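Local coordinates for putative ring-cleaving dioxygenase MhqO (PDB 3OAJ), which is a putative iron-dependent extradiol dioxygenase that may cleave the rings of aromatic compounds and so contribute to their degradation, at residues Ile9-Pro19 against Pro58-Ala68. Residues are numbered along the deposited sequence; the frame is centred on the assembly and turned at random.
Sequences IHHITAIVGHP and PGTIITFFPWA. With ZN (zinc ion), chain C; SO4 (sulfate ion), chain D.
Thr13 and Thr63 meet through their hydroxyls, OG1 to OG1 at 2.7 Å, on the metal-binding face of a vicinal oxygen chelate (VOC) sheet. The two strands, 9-16 and 61-66, are the parallel pair of one beta-alpha-beta-beta-beta module, the helix 19-29 and two further strands lying between them in sequence. Backbone bonds alternate across the pair: Ile12 O takes Thr63 N at 2.8 Å, and Thr63 O takes Ala14 N. The same ladder continues through Phe65 to Trp67 N.

On the face with the threonines, His11 NE2 binds the zinc ion at 2.1 Å, in a site completed by His218 and Glu266; the native metal is expected to be iron. A sulfate, probably from the crystallisation liquor, chelates the zinc through O3 and O4, and Thr13 OG1 donates to that O3 at 2.7 Å. Thr63, its OG1 bonded in turn by His48 of the neighbouring strand 47-52, backs up the hydroxyl that holds the sulfate. Farther along this face, Thr13 CG2 rests 3.5 Å from Phe65 CE2, and Ile15 lays CG2 and CD1 against the indole of Trp67.

The other face is apolar: Ile62 CD1 reaches Ile12 CG2, and both Val16 methyls press on Phe64 CD1. His10 and His11 form a classic beta bulge opposite Ala220 of strand 215-223. With CG of His11 wedged between its backbone N and carbonyl carbon (chi1 63°), the imidazole stands up to the metal and its ND1 donates in its own ring plane to His10 ND1, at 2.8 Å and 180°.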
loop_
_atom_site.group_PDB
_atom_site.type_symbol
_atom_site.label_atom_id
_atom_site.label_comp_id
_atom_site.label_asym_id
_atom_site.label_seq_id
_atom_site.Cartn_x
_atom_site.Cartn_y
_atom_site.Cartn_z
ATOM N N ILE A 9 -4.394 6.626 -3.989
ATOM C CA ILE A 9 -4.061 5.759 -2.870
ATOM C C ILE A 9 -3.276 6.542 -1.791
ATOM O O ILE A 9 -2.360 7.335 -2.104
ATOM C CB ILE A 9 -3.220 4.570 -3.358
ATOM C CG1 ILE A 9 -4.014 3.698 -4.354
ATOM C CG2 ILE A 9 -2.674 3.743 -2.174
ATOM C CD1 ILE A 9 -3.135 2.721 -5.157
ATOM N N HIS A 10 -3.672 6.327 -0.534
ATOM C CA HIS A 10 -2.943 6.789 0.634
ATOM C C HIS A 10 -1.917 5.725 1.027
ATOM O O HIS A 10 -0.727 5.992 1.061
ATOM C CB HIS A 10 -3.925 7.099 1.790
ATOM C CG HIS A 10 -3.287 7.709 2.995
ATOM N ND1 HIS A 10 -2.554 6.970 3.903
ATOM C CD2 HIS A 10 -3.293 8.981 3.462
ATOM C CE1 HIS A 10 -2.113 7.769 4.860
ATOM N NE2 HIS A 10 -2.571 8.985 4.635
ATOM N N HIS A 11 -2.394 4.521 1.331
ATOM C CA HIS A 11 -1.500 3.403 1.643
ATOM C C HIS A 11 -2.222 2.105 1.317
ATOM O O HIS A 11 -3.425 2.103 1.065
ATOM C CB HIS A 11 -1.064 3.404 3.124
ATOM C CG HIS A 11 -2.184 3.225 4.102
ATOM N ND1 HIS A 11 -2.910 4.286 4.605
ATOM C CD2 HIS A 11 -2.674 2.112 4.705
ATOM C CE1 HIS A 11 -3.797 3.835 5.477
ATOM N NE2 HIS A 11 -3.683 2.520 5.551
ATOM N N ILE A 12 -1.459 1.018 1.283
ATOM C CA ILE A 12 -1.987 -0.321 1.169
ATOM C C ILE A 12 -1.408 -1.121 2.328
ATOM O O ILE A 12 -0.257 -0.961 2.714
ATOM C CB ILE A 12 -1.553 -0.933 -0.201
ATOM C CG1 ILE A 12 -2.318 -0.257 -1.344
ATOM C CG2 ILE A 12 -1.759 -2.439 -0.249
ATOM C CD1 ILE A 12 -1.710 -0.469 -2.726
ATOM N N THR A 13 -2.219 -2.027 2.863
ATOM C CA THR A 13 -1.843 -2.783 4.043
ATOM C C THR A 13 -1.985 -4.273 3.775
ATOM O O THR A 13 -3.008 -4.737 3.263
ATOM C CB THR A 13 -2.684 -2.353 5.257
ATOM O OG1 THR A 13 -2.369 -0.993 5.546
ATOM C CG2 THR A 13 -2.442 -3.261 6.501
ATOM N N ALA A 14 -0.922 -4.996 4.117
ATOM C CA ALA A 14 -0.856 -6.431 3.872
ATOM C C ALA A 14 -0.404 -7.223 5.089
ATOM O O ALA A 14 0.343 -6.726 5.922
ATOM C CB ALA A 14 0.090 -6.709 2.714
ATOM N N ILE A 15 -0.873 -8.465 5.173
ATOM C CA ILE A 15 -0.394 -9.398 6.184
ATOM C C ILE A 15 0.721 -10.204 5.529
ATOM O O ILE A 15 0.557 -10.705 4.415
ATOM C CB ILE A 15 -1.520 -10.324 6.707
ATOM C CG1 ILE A 15 -2.608 -9.485 7.394
ATOM C CG2 ILE A 15 -0.944 -11.335 7.671
ATOM C CD1 ILE A 15 -3.811 -10.286 7.921
ATOM N N VAL A 16 1.868 -10.279 6.203
ATOM C CA VAL A 16 3.037 -11.002 5.674
ATOM C C VAL A 16 3.693 -11.862 6.756
ATOM O O VAL A 16 3.121 -12.060 7.820
ATOM C CB VAL A 16 4.066 -10.030 5.026
ATOM C CG1 VAL A 16 3.471 -9.355 3.775
ATOM C CG2 VAL A 16 4.579 -9.005 6.049
ATOM N N GLY A 17 4.896 -12.363 6.466
ATOM C CA GLY A 17 5.647 -13.249 7.362
ATOM C C GLY A 17 6.641 -12.511 8.241
ATOM O O GLY A 17 6.406 -11.376 8.638
ATOM N N HIS A 18 7.757 -13.168 8.547
ATOM C CA HIS A 18 8.763 -12.634 9.465
ATOM C C HIS A 18 9.150 -11.180 9.166
ATOM O O HIS A 18 9.470 -10.862 8.014
ATOM C CB HIS A 18 10.020 -13.508 9.378
ATOM C CG HIS A 18 10.957 -13.358 10.537
ATOM N ND1 HIS A 18 11.659 -12.196 10.789
ATOM C CD2 HIS A 18 11.338 -14.241 11.492
ATOM C CE1 HIS A 18 12.414 -12.362 11.860
ATOM N NE2 HIS A 18 12.243 -13.596 12.302
ATOM N N PRO A 19 9.185 -10.313 10.208
ATOM C CA PRO A 19 9.579 -8.915 9.981
ATOM C C PRO A 19 10.965 -8.699 9.381
ATOM O O PRO A 19 11.144 -7.734 8.642
ATOM C CB PRO A 19 9.461 -8.267 11.371
ATOM C CG PRO A 19 9.539 -9.406 12.335
ATOM C CD PRO A 19 8.910 -10.579 11.638
ATOM N N PRO A 58 1.867 10.358 1.533
ATOM C CA PRO A 58 0.705 9.623 1.035
ATOM C C PRO A 58 0.885 9.241 -0.432
ATOM O O PRO A 58 1.422 10.018 -1.233
ATOM C CB PRO A 58 -0.454 10.602 1.229
ATOM C CG PRO A 58 -0.009 11.465 2.393
ATOM C CD PRO A 58 1.491 11.597 2.247
ATOM N N GLY A 59 0.482 8.016 -0.756
ATOM C CA GLY A 59 0.653 7.497 -2.104
ATOM C C GLY A 59 1.941 6.728 -2.312
ATOM O O GLY A 59 2.153 6.182 -3.395
ATOM N N THR A 60 2.769 6.651 -1.265
ATOM C CA THR A 60 4.020 5.877 -1.296
ATOM C C THR A 60 4.087 4.797 -0.224
ATOM O O THR A 60 5.048 4.035 -0.185
ATOM C CB THR A 60 5.269 6.767 -1.093
ATOM O OG1 THR A 60 5.430 7.083 0.298
ATOM C CG2 THR A 60 5.252 8.076 -1.936
ATOM N N ILE A 61 3.056 4.728 0.625
ATOM C CA ILE A 61 3.102 4.004 1.895
ATOM C C ILE A 61 2.569 2.579 1.787
ATOM O O ILE A 61 1.386 2.366 1.551
ATOM C CB ILE A 61 2.272 4.735 2.977
ATOM C CG1 ILE A 61 2.695 6.208 3.112
ATOM C CG2 ILE A 61 2.346 3.993 4.327
ATOM C CD1 ILE A 61 1.632 7.071 3.795
ATOM N N ILE A 62 3.467 1.618 1.940
ATOM C CA ILE A 62 3.089 0.208 2.026
ATOM C C ILE A 62 3.284 -0.217 3.470
ATOM O O ILE A 62 4.318 0.043 4.082
ATOM C CB ILE A 62 3.881 -0.668 0.982
ATOM C CG1 ILE A 62 3.368 -2.123 0.978
ATOM C CG2 ILE A 62 5.401 -0.571 1.189
ATOM C CD1 ILE A 62 1.957 -2.312 0.415
ATOM N N THR A 63 2.267 -0.870 4.019
ATOM C CA THR A 63 2.255 -1.202 5.438
ATOM C C THR A 63 2.012 -2.687 5.657
ATOM O O THR A 63 1.338 -3.341 4.856
ATOM C CB THR A 63 1.217 -0.353 6.256
ATOM O OG1 THR A 63 0.107 -1.169 6.644
ATOM C CG2 THR A 63 0.715 0.853 5.497
ATOM N N PHE A 64 2.568 -3.207 6.755
ATOM C CA PHE A 64 2.582 -4.656 6.975
ATOM C C PHE A 64 2.285 -5.037 8.403
ATOM O O PHE A 64 2.753 -4.386 9.345
ATOM C CB PHE A 64 3.969 -5.211 6.628
ATOM C CG PHE A 64 4.356 -4.999 5.210
ATOM C CD1 PHE A 64 3.790 -5.774 4.189
ATOM C CD2 PHE A 64 5.257 -3.973 4.881
ATOM C CE1 PHE A 64 4.147 -5.550 2.857
ATOM C CE2 PHE A 64 5.627 -3.744 3.565
ATOM C CZ PHE A 64 5.063 -4.538 2.547
ATOM N N PHE A 65 1.510 -6.107 8.546
ATOM C CA PHE A 65 1.417 -6.846 9.801
ATOM C C PHE A 65 2.261 -8.123 9.638
ATOM O O PHE A 65 1.783 -9.106 9.061
ATOM C CB PHE A 65 -0.044 -7.179 10.117
ATOM C CG PHE A 65 -0.923 -5.971 10.271
ATOM C CD1 PHE A 65 -0.640 -4.991 11.221
ATOM C CD2 PHE A 65 -2.059 -5.824 9.480
ATOM C CE1 PHE A 65 -1.470 -3.857 11.354
ATOM C CE2 PHE A 65 -2.891 -4.720 9.618
ATOM C CZ PHE A 65 -2.600 -3.741 10.546
ATOM N N PRO A 66 3.527 -8.092 10.090
ATOM C CA PRO A 66 4.366 -9.268 9.909
ATOM C C PRO A 66 4.164 -10.274 11.039
ATOM O O PRO A 66 4.562 -10.025 12.184
ATOM C CB PRO A 66 5.797 -8.699 9.914
ATOM C CG PRO A 66 5.708 -7.342 10.512
ATOM C CD PRO A 66 4.279 -6.935 10.615
ATOM N N TRP A 67 3.535 -11.399 10.736
ATOM C CA TRP A 67 3.536 -12.479 11.716
ATOM C C TRP A 67 4.122 -13.793 11.194
ATOM O O TRP A 67 3.522 -14.481 10.365
ATOM C CB TRP A 67 2.196 -12.639 12.449
ATOM C CG TRP A 67 0.932 -12.685 11.624
ATOM C CD1 TRP A 67 0.619 -13.580 10.635
ATOM C CD2 TRP A 67 -0.223 -11.846 11.783
ATOM N NE1 TRP A 67 -0.646 -13.331 10.152
ATOM C CE2 TRP A 67 -1.185 -12.274 10.839
ATOM C CE3 TRP A 67 -0.533 -10.767 12.623
ATOM C CZ2 TRP A 67 -2.439 -11.653 10.711
ATOM C CZ3 TRP A 67 -1.781 -10.146 12.491
ATOM C CH2 TRP A 67 -2.716 -10.596 11.539
ATOM N N ALA A 68 5.320 -14.099 11.691
ATOM C CA ALA A 68 6.102 -15.256 11.265
ATOM C C ALA A 68 5.350 -16.556 11.515
ATOM O O ALA A 68 4.663 -16.704 12.531
ATOM C CB ALA A 68 7.455 -15.269 11.976
HETATM ZN ZN ZN C . -5.180 1.340 6.429
HETATM S S SO4 D . -4.420 0.744 8.721
HETATM O O1 SO4 D . -5.587 -0.083 9.022
HETATM O O2 SO4 D . -3.506 0.858 9.840
HETATM O O3 SO4 D . -3.695 0.249 7.550
HETATM O O4 SO4 D . -4.916 2.100 8.464
#